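Local coordinates for protein transcriptional regulator, LacI family (Corynebacterium glutamicum, PDB 3H5T) that probably binds a palindromic promoter motif and, in response to inositol, activates the gene for inositol phosphate synthase, at residues 71-76 with 104-109; 118-123 with 141-146; 127-132 with 150-155; 195-200 with 248-253. All blocks are in the same frame, centred on the assembly; numbering follows the deposited sequence.

From the N terminus, contact 1 comes first: it closes the connection through helices 81-84 and 86-98 by pairing strand 70-75 with strand 103-108. Contacts 2 and 3 then cross, their segments alternating along the chain. Contact 2 packs helix 117-125 against helix 142-150, and contact 3 joins the approach to strand 132-135 with the approach to strand 154-157. Contact 1 touches both, through Ala109 on His143 and through Gly72 beside Gly131, so all three build one Rossmann-like sheet and its helices. Contact 4 closes a longer excursion of 47 residues in the second sheet, and meets contact 1 where Arg198 approaches Thr76.

Contact 1. Residues 71-76 with 104-109; sequences IGVLLT and LTLIPA
Ala109 N donates to Leu75 O at 2.7 Å and 169°, the shortest of five backbone bonds holding strands 71-75 and 104-108 side by side. The others run from Thr105 N to Ile71 O, Val73 N to Thr105 O, Ile107 N to Val73 O and Leu75 N to Ile107 O. Odd-numbered residues therefore carry every bond, the regular parallel pattern, and the short strand axes diverge by 23°. This is a beta-alpha-beta unit at the edge of the first Rossmann-like sheet: strand 103-108 is its outermost member within the chain, while strand 132-135 pairs along the other edge of strand 70-75.

On the face that carries Ile71, Val73 and Leu75, Leu104 reaches across with CG anti to its backbone N (chi1 -179°). Its CD1 touches both Val73 CG2, 3.5 Å away, and Ile71 CG1, 3.8 Å away. Leu106 brings CD2 to 4.1 Å from Val73 CB, and helix 81-84 covers Leu75 and Leu106. On the face that carries Leu74 and Ile107, Ala109 CB meets Leu74 CG at 4.1 Å, and His143 of helix 142-150 packs on both residues. All five bonds are made by main-chain atoms, while hydrocarbon branches meet on both faces, so the pairing relies on backbone bonding and apolar burial rather than on polar side chains.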
loop_
_atom_site.group_PDB
_atom_site.type_symbol
_atom_site.label_atom_id
_atom_site.label_comp_id
_atom_site.label_asym_id
_atom_site.label_seq_id
_atom_site.Cartn_x
_atom_site.Cartn_y
_atom_site.Cartn_z
ATOM N N ILE A 71 3.783 12.348 -14.166
ATOM C CA ILE A 71 2.579 11.654 -13.707
ATOM C C ILE A 71 2.382 11.956 -12.224
ATOM O O ILE A 71 3.349 12.195 -11.495
ATOM C CB ILE A 71 2.665 10.111 -13.904
ATOM C CG1 ILE A 71 3.741 9.517 -13.001
ATOM C CG2 ILE A 71 2.958 9.784 -15.372
ATOM C CD1 ILE A 71 3.824 7.996 -13.054
ATOM N N GLY A 72 1.131 11.959 -11.779
ATOM C CA GLY A 72 0.854 12.244 -10.382
ATOM C C GLY A 72 0.253 11.086 -9.601
ATOM O O GLY A 72 -0.103 10.041 -10.162
ATOM N N VAL A 73 0.160 11.275 -8.286
ATOM C CA VAL A 73 -0.415 10.286 -7.391
ATOM C C VAL A 73 -1.251 11.057 -6.375
ATOM O O VAL A 73 -0.716 11.830 -5.577
ATOM C CB VAL A 73 0.672 9.477 -6.654
ATOM C CG1 VAL A 73 0.023 8.451 -5.719
ATOM C CG2 VAL A 73 1.557 8.773 -7.663
ATOM N N LEU A 74 -2.564 10.859 -6.423
ATOM C CA LEU A 74 -3.456 11.544 -5.513
ATOM C C LEU A 74 -3.529 10.761 -4.226
ATOM O O LEU A 74 -3.931 9.602 -4.213
ATOM C CB LEU A 74 -4.849 11.676 -6.116
ATOM C CG LEU A 74 -5.802 12.546 -5.295
ATOM C CD1 LEU A 74 -6.379 13.647 -6.172
ATOM C CD2 LEU A 74 -6.891 11.683 -4.702
ATOM N N LEU A 75 -3.134 11.413 -3.142
ATOM C CA LEU A 75 -3.123 10.801 -1.824
ATOM C C LEU A 75 -4.137 11.546 -0.954
ATOM O O LEU A 75 -4.016 12.752 -0.732
ATOM C CB LEU A 75 -1.709 10.917 -1.219
ATOM C CG LEU A 75 -1.276 9.935 -0.126
ATOM C CD1 LEU A 75 -1.328 8.533 -0.671
ATOM C CD2 LEU A 75 0.134 10.234 0.324
ATOM N N THR A 76 -5.139 10.828 -0.468
ATOM C CA THR A 76 -6.149 11.440 0.380
ATOM C C THR A 76 -5.641 11.447 1.845
ATOM O O THR A 76 -6.377 11.182 2.796
ATOM C CB THR A 76 -7.507 10.689 0.193
ATOM O OG1 THR A 76 -8.578 11.586 0.473
ATOM C CG2 THR A 76 -7.612 9.472 1.087
ATOM N N LEU A 104 7.443 12.450 -10.852
ATOM C CA LEU A 104 6.327 11.906 -10.071
ATOM C C LEU A 104 5.839 12.985 -9.106
ATOM O O LEU A 104 6.568 13.416 -8.227
ATOM C CB LEU A 104 6.776 10.666 -9.288
ATOM C CG LEU A 104 5.726 9.949 -8.423
ATOM C CD1 LEU A 104 4.496 9.650 -9.262
ATOM C CD2 LEU A 104 6.302 8.662 -7.850
ATOM N N THR A 105 4.603 13.422 -9.281
ATOM C CA THR A 105 4.039 14.472 -8.451
ATOM C C THR A 105 3.009 13.971 -7.454
ATOM O O THR A 105 1.926 13.519 -7.838
ATOM C CB THR A 105 3.403 15.540 -9.345
ATOM O OG1 THR A 105 4.436 16.195 -10.083
ATOM C CG2 THR A 105 2.630 16.556 -8.530
ATOM N N LEU A 106 3.350 14.058 -6.171
ATOM C CA LEU A 106 2.449 13.633 -5.109
ATOM C C LEU A 106 1.466 14.767 -4.852
ATOM O O LEU A 106 1.875 15.914 -4.647
ATOM C CB LEU A 106 3.247 13.320 -3.846
ATOM C CG LEU A 106 4.323 12.245 -4.006
ATOM C CD1 LEU A 106 5.130 12.137 -2.729
ATOM C CD2 LEU A 106 3.668 10.916 -4.338
ATOM N N ILE A 107 0.175 14.438 -4.883
ATOM C CA ILE A 107 -0.900 15.415 -4.689
ATOM C C ILE A 107 -1.622 15.133 -3.370
ATOM O O ILE A 107 -2.350 14.143 -3.257
ATOM C CB ILE A 107 -1.959 15.326 -5.841
ATOM C CG1 ILE A 107 -1.273 15.232 -7.206
ATOM C CG2 ILE A 107 -2.847 16.549 -5.847
ATOM C CD1 ILE A 107 -2.239 14.873 -8.340
ATOM N N PRO A 108 -1.436 15.998 -2.360
ATOM C CA PRO A 108 -2.062 15.859 -1.042
ATOM C C PRO A 108 -3.522 16.304 -1.058
ATOM O O PRO A 108 -3.805 17.495 -1.152
ATOM C CB PRO A 108 -1.224 16.783 -0.152
ATOM C CG PRO A 108 0.051 16.984 -0.907
ATOM C CD PRO A 108 -0.422 17.061 -2.332
ATOM N N ALA A 109 -4.450 15.362 -0.947
ATOM C CA ALA A 109 -5.863 15.709 -0.956
ATOM C C ALA A 109 -6.465 15.518 0.422
ATOM O O ALA A 109 -6.299 14.466 1.039
ATOM C CB ALA A 109 -6.598 14.855 -1.965
#

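Contact 2. Residues 118-123 with 141-146; sequences VSAQQL and DPHIDA
The first torsions of His143 and Leu123 set each CG on the side of the helix seam: the histidine CG lies anti to its own carbonyl carbon, beside the backbone N (chi1 -64°), and the leucine CG anti to its backbone N (chi1 175°). The imidazole and Leu123 CD2 meet in this seam between helices 117-125 and 142-150, successive helices of the Rossmann-like half of the LacI-family ligand-binding domain. The short helical axes approach to 8.2 Å and cross at -52°, a close meeting permitted by the small side chains of Ala120 and Ala146.

Ala120 is the centre of the seam. Its CB makes a CH-pi contact over one face of the His143 ring, 3.7 Å from the centroid and displaced toward the rim, with ND1 nearest at 3.4 Å. The same methyl meets Pro142 CB at 4.0 Å and Ala146 CB at 4.2 Å, so three residues of the second helix touch one alanine carbon. Leu123 CD2 comes obliquely to the imidazole, 3.8 Å from His143 CE1. Asp141 occupies the N-cap position of helix 142-150. Ala109, just past strand 103-108, also touches Leu123 and joins the helix pair to the sheet. At the flank of the seam, Gln121 lays the aliphatic part of its chain beside the second helix, with CG 3.6 Å from Ala146 CB.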
loop_
_atom_site.group_PDB
_atom_site.type_symbol
_atom_site.label_atom_id
_atom_site.label_comp_id
_atom_site.label_asym_id
_atom_site.label_seq_id
_atom_site.Cartn_x
_atom_site.Cartn_y
_atom_site.Cartn_z
ATOM N N VAL A 118 -15.776 22.327 -5.517
ATOM C CA VAL A 118 -14.956 23.441 -5.982
ATOM C C VAL A 118 -13.548 23.347 -5.401
ATOM O O VAL A 118 -12.571 23.709 -6.056
ATOM C CB VAL A 118 -15.558 24.813 -5.605
ATOM C CG1 VAL A 118 -15.589 24.983 -4.099
ATOM C CG2 VAL A 118 -14.732 25.921 -6.246
ATOM N N SER A 119 -13.439 22.864 -4.168
ATOM C CA SER A 119 -12.130 22.726 -3.541
ATOM C C SER A 119 -11.344 21.618 -4.240
ATOM O O SER A 119 -10.184 21.794 -4.601
ATOM C CB SER A 119 -12.281 22.383 -2.058
ATOM O OG SER A 119 -13.039 23.366 -1.375
ATOM N N ALA A 120 -11.995 20.478 -4.436
ATOM C CA ALA A 120 -11.365 19.330 -5.075
ATOM C C ALA A 120 -10.958 19.618 -6.516
ATOM O O ALA A 120 -9.882 19.221 -6.956
ATOM C CB ALA A 120 -12.308 18.135 -5.030
ATOM N N GLN A 121 -11.818 20.326 -7.239
ATOM C CA GLN A 121 -11.564 20.652 -8.635
ATOM C C GLN A 121 -10.429 21.650 -8.839
ATOM O O GLN A 121 -9.762 21.625 -9.870
ATOM C CB GLN A 121 -12.868 21.126 -9.288
ATOM C CG GLN A 121 -13.952 20.038 -9.211
ATOM C CD GLN A 121 -15.334 20.490 -9.669
ATOM O OE1 GLN A 121 -15.752 21.630 -9.417
ATOM N NE2 GLN A 121 -16.062 19.583 -10.327
ATOM N N GLN A 122 -10.195 22.519 -7.863
ATOM C CA GLN A 122 -9.095 23.476 -7.972
ATOM C C GLN A 122 -7.781 22.751 -7.696
ATOM O O GLN A 122 -6.752 23.049 -8.297
ATOM C CB GLN A 122 -9.255 24.615 -6.975
ATOM C CG GLN A 122 -10.320 25.602 -7.358
ATOM C CD GLN A 122 -10.281 26.849 -6.506
ATOM O OE1 GLN A 122 -11.039 27.793 -6.740
ATOM N NE2 GLN A 122 -9.393 26.863 -5.512
ATOM N N LEU A 123 -7.816 21.803 -6.772
ATOM C CA LEU A 123 -6.624 21.041 -6.464
ATOM C C LEU A 123 -6.244 20.257 -7.719
ATOM O O LEU A 123 -5.120 20.362 -8.214
ATOM C CB LEU A 123 -6.888 20.071 -5.301
ATOM C CG LEU A 123 -5.714 19.132 -4.990
ATOM C CD1 LEU A 123 -4.466 19.970 -4.724
ATOM C CD2 LEU A 123 -6.032 18.245 -3.785
ATOM N N ASP A 141 -15.507 10.084 -3.260
ATOM C CA ASP A 141 -14.601 11.185 -2.958
ATOM C C ASP A 141 -14.704 12.231 -4.078
ATOM O O ASP A 141 -14.576 11.910 -5.263
ATOM C CB ASP A 141 -13.166 10.666 -2.847
ATOM C CG ASP A 141 -12.184 11.744 -2.423
ATOM O OD1 ASP A 141 -11.956 11.919 -1.206
ATOM O OD2 ASP A 141 -11.647 12.428 -3.313
ATOM N N PRO A 142 -14.934 13.502 -3.717
ATOM C CA PRO A 142 -15.052 14.544 -4.738
ATOM C C PRO A 142 -13.834 14.716 -5.643
ATOM O O PRO A 142 -13.943 15.287 -6.725
ATOM C CB PRO A 142 -15.379 15.791 -3.924
ATOM C CG PRO A 142 -14.676 15.544 -2.631
ATOM C CD PRO A 142 -14.978 14.082 -2.362
ATOM N N HIS A 143 -12.677 14.222 -5.214
ATOM C CA HIS A 143 -11.474 14.340 -6.042
ATOM C C HIS A 143 -11.585 13.412 -7.249
ATOM O O HIS A 143 -11.093 13.728 -8.335
ATOM C CB HIS A 143 -10.228 14.030 -5.205
ATOM C CG HIS A 143 -10.014 15.005 -4.091
ATOM N ND1 HIS A 143 -9.527 16.280 -4.303
ATOM C CD2 HIS A 143 -10.333 14.940 -2.779
ATOM C CE1 HIS A 143 -9.563 16.956 -3.170
ATOM N NE2 HIS A 143 -10.049 16.168 -2.229
ATOM N N ILE A 144 -12.243 12.271 -7.055
ATOM C CA ILE A 144 -12.459 11.319 -8.137
ATOM C C ILE A 144 -13.270 12.020 -9.228
ATOM O O ILE A 144 -12.910 11.968 -10.408
ATOM C CB ILE A 144 -13.256 10.085 -7.655
ATOM C CG1 ILE A 144 -12.436 9.295 -6.632
ATOM C CG2 ILE A 144 -13.644 9.216 -8.848
ATOM C CD1 ILE A 144 -11.156 8.712 -7.175
ATOM N N ASP A 145 -14.360 12.682 -8.827
ATOM C CA ASP A 145 -15.222 13.400 -9.771
ATOM C C ASP A 145 -14.460 14.548 -10.436
ATOM O O ASP A 145 -14.649 14.825 -11.620
ATOM C CB ASP A 145 -16.466 13.963 -9.068
ATOM C CG ASP A 145 -17.279 12.889 -8.347
ATOM O OD1 ASP A 145 -17.596 11.846 -8.960
ATOM O OD2 ASP A 145 -17.608 13.092 -7.159
ATOM N N ALA A 146 -13.603 15.217 -9.669
ATOM C CA ALA A 146 -12.818 16.312 -10.207
ATOM C C ALA A 146 -11.883 15.803 -11.303
ATOM O O ALA A 146 -11.708 16.451 -12.325
ATOM C CB ALA A 146 -12.025 16.988 -9.099
#

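Contact 3. Residues 127-132 with 150-155; sequences AAVDGV and RGLPAV
Ala127 O is approached by two nitrogens of one guanidinium: Arg150 NH1 donates at 2.8 Å and 144°, and NH2 adds a weak bond at 3.2 Å. The carbonyl oxygen lies near the guanidinium edge, about 19° out of its plane. It also takes a weak bond from Val129 N across the inverse gamma turn centred on Ala128, so three donors grip a single oxygen. The arginine chain is extended from CG to NE, which carries its charged end from the last turn of helix 142-150 to the end of the preceding helix. There NH1 has a second acceptor, Val124 O. Just beyond Arg150, Gly151 takes a positive phi in a Schellman motif that ends the helix and turns the chain back toward the sheet.

Next to this polar grip, Leu152 inserts its two methyls among the side chains and backbone of 127-132. Leu152 CD1 lies 3.5 Å from Val129 O, while Leu152 CD2 packs on Val132 CG1 at 3.7 Å, the leucine and Val132 side chains crossing at about a right angle. Val132 CG1 also touches Ala154 CB at 3.5 Å, and Ile147 of helix 142-150 packs on all three residues. Two backbone bonds begin the strand pairing: Val132 N to Pro153 O at 3.0 Å, and Val155 N to Val132 O at 3.2 Å. Together with the helix between the segments, this parallel bridge of Val132 with Ala154 completes a beta-alpha-beta crossover, the repeating element of the Rossmann-like periplasmic-binding-protein fold.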
loop_
_atom_site.group_PDB
_atom_site.type_symbol
_atom_site.label_atom_id
_atom_site.label_comp_id
_atom_site.label_asym_id
_atom_site.label_seq_id
_atom_site.Cartn_x
_atom_site.Cartn_y
_atom_site.Cartn_z
ATOM N N ALA A 127 -2.941 20.412 -10.957
ATOM C CA ALA A 127 -1.940 19.357 -10.896
ATOM C C ALA A 127 -1.343 19.292 -12.305
ATOM O O ALA A 127 -2.036 18.946 -13.265
ATOM C CB ALA A 127 -2.590 18.011 -10.516
ATOM N N ALA A 128 -0.068 19.648 -12.422
ATOM C CA ALA A 128 0.630 19.658 -13.703
ATOM C C ALA A 128 1.062 18.266 -14.134
ATOM O O ALA A 128 2.259 17.994 -14.282
ATOM C CB ALA A 128 1.845 20.567 -13.615
ATOM N N VAL A 129 0.087 17.392 -14.362
ATOM C CA VAL A 129 0.394 16.026 -14.751
ATOM C C VAL A 129 -0.384 15.549 -15.970
ATOM O O VAL A 129 -1.464 16.060 -16.262
ATOM C CB VAL A 129 0.137 15.053 -13.568
ATOM C CG1 VAL A 129 1.018 15.428 -12.399
ATOM C CG2 VAL A 129 -1.332 15.096 -13.153
ATOM N N ASP A 130 0.182 14.570 -16.675
ATOM C CA ASP A 130 -0.442 13.993 -17.862
ATOM C C ASP A 130 -1.338 12.821 -17.469
ATOM O O ASP A 130 -2.116 12.321 -18.279
ATOM C CB ASP A 130 0.623 13.483 -18.845
ATOM C CG ASP A 130 1.553 14.586 -19.350
ATOM O OD1 ASP A 130 1.057 15.627 -19.839
ATOM O OD2 ASP A 130 2.788 14.396 -19.269
ATOM N N GLY A 131 -1.204 12.374 -16.224
ATOM C CA GLY A 131 -1.999 11.259 -15.747
ATOM C C GLY A 131 -1.945 11.154 -14.237
ATOM O O GLY A 131 -1.078 11.747 -13.599
ATOM N N VAL A 132 -2.862 10.395 -13.655
ATOM C CA VAL A 132 -2.877 10.267 -12.212
ATOM C C VAL A 132 -3.178 8.867 -11.691
ATOM O O VAL A 132 -4.079 8.190 -12.170
ATOM C CB VAL A 132 -3.899 11.244 -11.585
ATOM C CG1 VAL A 132 -5.281 10.950 -12.120
ATOM C CG2 VAL A 132 -3.875 11.130 -10.053
ATOM N N ARG A 150 -12.014 16.645 -15.486
ATOM C CA ARG A 150 -10.866 17.189 -16.195
ATOM C C ARG A 150 -10.474 16.229 -17.330
ATOM O O ARG A 150 -9.687 16.574 -18.215
ATOM C CB ARG A 150 -9.693 17.391 -15.218
ATOM C CG ARG A 150 -8.392 17.810 -15.894
ATOM C CD ARG A 150 -7.246 18.061 -14.915
ATOM N NE ARG A 150 -6.005 18.290 -15.652
ATOM C CZ ARG A 150 -4.867 18.726 -15.119
ATOM N NH1 ARG A 150 -4.792 18.991 -13.822
ATOM N NH2 ARG A 150 -3.802 18.913 -15.890
ATOM N N GLY A 151 -11.043 15.027 -17.309
ATOM C CA GLY A 151 -10.727 14.054 -18.340
ATOM C C GLY A 151 -9.279 13.603 -18.255
ATOM O O GLY A 151 -8.635 13.340 -19.268
ATOM N N LEU A 152 -8.770 13.512 -17.031
ATOM C CA LEU A 152 -7.388 13.097 -16.780
ATOM C C LEU A 152 -7.274 11.572 -16.754
ATOM O O LEU A 152 -7.961 10.907 -15.982
ATOM C CB LEU A 152 -6.922 13.675 -15.439
ATOM C CG LEU A 152 -5.436 13.727 -15.073
ATOM C CD1 LEU A 152 -4.679 14.587 -16.078
ATOM C CD2 LEU A 152 -5.290 14.303 -13.662
ATOM N N PRO A 153 -6.420 10.998 -17.616
ATOM C CA PRO A 153 -6.271 9.538 -17.627
ATOM C C PRO A 153 -5.962 9.084 -16.201
ATOM O O PRO A 153 -5.049 9.610 -15.561
ATOM C CB PRO A 153 -5.088 9.317 -18.570
ATOM C CG PRO A 153 -5.186 10.468 -19.516
ATOM C CD PRO A 153 -5.521 11.628 -18.600
ATOM N N ALA A 154 -6.706 8.113 -15.694
ATOM C CA ALA A 154 -6.457 7.680 -14.338
ATOM C C ALA A 154 -6.631 6.196 -14.082
ATOM O O ALA A 154 -7.475 5.529 -14.689
ATOM C CB ALA A 154 -7.331 8.467 -13.396
ATOM N N VAL A 155 -5.807 5.692 -13.172
ATOM C CA VAL A 155 -5.851 4.302 -12.758
ATOM C C VAL A 155 -6.066 4.339 -11.245
ATOM O O VAL A 155 -5.532 5.206 -10.553
ATOM C CB VAL A 155 -4.527 3.576 -13.063
ATOM C CG1 VAL A 155 -3.372 4.280 -12.358
ATOM C CG2 VAL A 155 -4.608 2.137 -12.586
#

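Contact 4. Residues 195-200 with 248-253; sequences LSIRLD and WINNRQ
Trp248 presents one face of its indole to Arg198 and its NE1 edge to Asp200. All sit in loops after parallel strands 192-197 and 244-247 of the second Rossmann-like sheet. Arg198 NE lies over the ring centre, 3.6 Å above the plane. CD makes a CH-pi contact with the five-membered ring, and CZ a cation-pi contact 4.6 Å from the centroid of the six-membered ring. The guanidinium is not stacked flat, its plane being turned 57° from the indole; a water lies over one guanidinium face, toward its rim. At the edge, Trp248 NE1 donates to Asp200 O at 2.9 Å.

Arg198 NH1 forms a salt bridge with Glu77, just past strand 70-75 of the first sheet, so the arginine links the two halves of the domain, consistent with a place at the interdomain cleft of this family. Its chain bends at chi3 (-48°), which brings NE back toward Trp248 O; NE and NH2 both donate weakly to that oxygen. Nearby, Ile197 CG2 touches Asn250 OD1 at 3.3 Å. Trp248 O has one more donor: the water, which accepts from Arg198 N at 2.9 Å and donates to Trp248 O at 2.6 Å.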
loop_
_atom_site.group_PDB
_atom_site.type_symbol
_atom_site.label_atom_id
_atom_site.label_comp_id
_atom_site.label_asym_id
_atom_site.label_seq_id
_atom_site.Cartn_x
_atom_site.Cartn_y
_atom_site.Cartn_z
ATOM N N LEU A 195 -9.571 -3.899 14.845
ATOM C CA LEU A 195 -9.069 -2.529 14.743
ATOM C C LEU A 195 -8.995 -2.130 13.273
ATOM O O LEU A 195 -8.584 -2.929 12.430
ATOM C CB LEU A 195 -7.677 -2.402 15.375
ATOM C CG LEU A 195 -7.621 -2.494 16.899
ATOM C CD1 LEU A 195 -6.187 -2.389 17.388
ATOM C CD2 LEU A 195 -8.460 -1.387 17.488
ATOM N N SER A 196 -9.382 -0.894 12.971
ATOM C CA SER A 196 -9.372 -0.398 11.597
ATOM C C SER A 196 -8.917 1.035 11.484
ATOM O O SER A 196 -8.883 1.774 12.475
ATOM C CB SER A 196 -10.778 -0.472 10.993
ATOM O OG SER A 196 -11.120 -1.799 10.642
ATOM N N ILE A 197 -8.569 1.430 10.265
ATOM C CA ILE A 197 -8.199 2.815 10.014
ATOM C C ILE A 197 -9.433 3.469 9.371
ATOM O O ILE A 197 -10.498 2.853 9.339
ATOM C CB ILE A 197 -6.920 2.936 9.129
ATOM C CG1 ILE A 197 -7.008 2.058 7.883
ATOM C CG2 ILE A 197 -5.699 2.534 9.950
ATOM C CD1 ILE A 197 -5.866 2.297 6.928
ATOM N N ARG A 198 -9.307 4.690 8.863
ATOM C CA ARG A 198 -10.451 5.423 8.299
ATOM C C ARG A 198 -11.527 4.644 7.541
ATOM O O ARG A 198 -11.260 4.020 6.519
ATOM C CB ARG A 198 -9.962 6.566 7.420
ATOM C CG ARG A 198 -11.011 7.653 7.191
ATOM C CD ARG A 198 -10.406 8.839 6.469
ATOM N NE ARG A 198 -9.145 9.250 7.089
ATOM C CZ ARG A 198 -7.998 9.382 6.426
ATOM N NH1 ARG A 198 -7.949 9.143 5.126
ATOM N NH2 ARG A 198 -6.897 9.737 7.064
ATOM N N LEU A 199 -12.754 4.704 8.055
ATOM C CA LEU A 199 -13.889 4.024 7.437
ATOM C C LEU A 199 -14.772 4.978 6.618
ATOM O O LEU A 199 -15.480 4.534 5.715
ATOM C CB LEU A 199 -14.736 3.317 8.511
ATOM C CG LEU A 199 -14.192 1.991 9.088
ATOM C CD1 LEU A 199 -14.853 1.653 10.433
ATOM C CD2 LEU A 199 -14.423 0.871 8.079
ATOM N N ASP A 200 -14.725 6.276 6.921
ATOM C CA ASP A 200 -15.547 7.248 6.205
ATOM C C ASP A 200 -15.032 8.691 6.326
ATOM O O ASP A 200 -14.090 8.959 7.068
ATOM C CB ASP A 200 -16.990 7.182 6.718
ATOM C CG ASP A 200 -18.010 7.415 5.616
ATOM O OD1 ASP A 200 -17.674 8.098 4.619
ATOM O OD2 ASP A 200 -19.150 6.921 5.748
ATOM N N TRP A 248 -9.203 7.518 12.830
ATOM C CA TRP A 248 -9.367 8.251 11.584
ATOM C C TRP A 248 -8.030 8.581 10.920
ATOM O O TRP A 248 -7.885 8.474 9.701
ATOM C CB TRP A 248 -10.153 9.527 11.850
ATOM C CG TRP A 248 -10.863 10.036 10.655
ATOM C CD1 TRP A 248 -11.963 9.493 10.070
ATOM C CD2 TRP A 248 -10.539 11.206 9.904
ATOM N NE1 TRP A 248 -12.353 10.259 8.998
ATOM C CE2 TRP A 248 -11.492 11.317 8.872
ATOM C CE3 TRP A 248 -9.529 12.176 10.001
ATOM C CZ2 TRP A 248 -11.474 12.361 7.939
ATOM C CZ3 TRP A 248 -9.508 13.215 9.072
ATOM C CH2 TRP A 248 -10.477 13.297 8.054
ATOM N N ILE A 249 -7.058 8.994 11.725
ATOM C CA ILE A 249 -5.731 9.305 11.220
ATOM C C ILE A 249 -4.834 8.111 11.532
ATOM O O ILE A 249 -4.802 7.629 12.661
ATOM C CB ILE A 249 -5.171 10.582 11.887
ATOM C CG1 ILE A 249 -5.978 11.787 11.419
ATOM C CG2 ILE A 249 -3.694 10.752 11.561
ATOM C CD1 ILE A 249 -5.735 13.029 12.216
ATOM N N ASN A 250 -4.124 7.617 10.522
ATOM C CA ASN A 250 -3.235 6.469 10.710
ATOM C C ASN A 250 -1.812 6.931 11.039
ATOM O O ASN A 250 -1.016 7.198 10.143
ATOM C CB ASN A 250 -3.250 5.588 9.449
ATOM C CG ASN A 250 -2.546 4.245 9.651
ATOM O OD1 ASN A 250 -2.705 3.601 10.675
ATOM N ND2 ASN A 250 -1.786 3.813 8.649
ATOM N N ASN A 251 -1.525 7.034 12.339
ATOM C CA ASN A 251 -0.218 7.454 12.870
ATOM C C ASN A 251 0.295 6.438 13.869
ATOM O O ASN A 251 -0.441 5.574 14.336
ATOM C CB ASN A 251 -0.312 8.771 13.647
ATOM C CG ASN A 251 -0.502 9.951 12.766
ATOM O OD1 ASN A 251 -0.514 11.090 13.235
ATOM N ND2 ASN A 251 -0.661 9.703 11.473
ATOM N N ARG A 252 1.561 6.583 14.230
ATOM C CA ARG A 252 2.165 5.703 15.209
ATOM C C ARG A 252 1.501 6.021 16.549
ATOM O O ARG A 252 1.242 5.125 17.347
ATOM C CB ARG A 252 3.678 5.952 15.272
ATOM C CG ARG A 252 4.425 5.051 16.239
ATOM C CD ARG A 252 5.934 5.261 16.124
ATOM N NE ARG A 252 6.675 4.583 17.185
ATOM C CZ ARG A 252 6.581 4.889 18.475
ATOM N NH1 ARG A 252 5.775 5.867 18.872
ATOM N NH2 ARG A 252 7.296 4.221 19.373
ATOM N N GLN A 253 1.202 7.300 16.769
ATOM C CA GLN A 253 0.565 7.751 18.006
ATOM C C GLN A 253 -0.918 7.395 18.104
ATOM O O GLN A 253 -1.405 7.067 19.181
ATOM C CB GLN A 253 0.733 9.263 18.168
ATOM C CG GLN A 253 0.169 9.814 19.473
ATOM C CD GLN A 253 0.832 9.203 20.706
ATOM O OE1 GLN A 253 2.067 9.136 20.804
ATOM N NE2 GLN A 253 0.012 8.764 21.658
HETATM O O HOH W 1 -6.835 6.226 8.793
#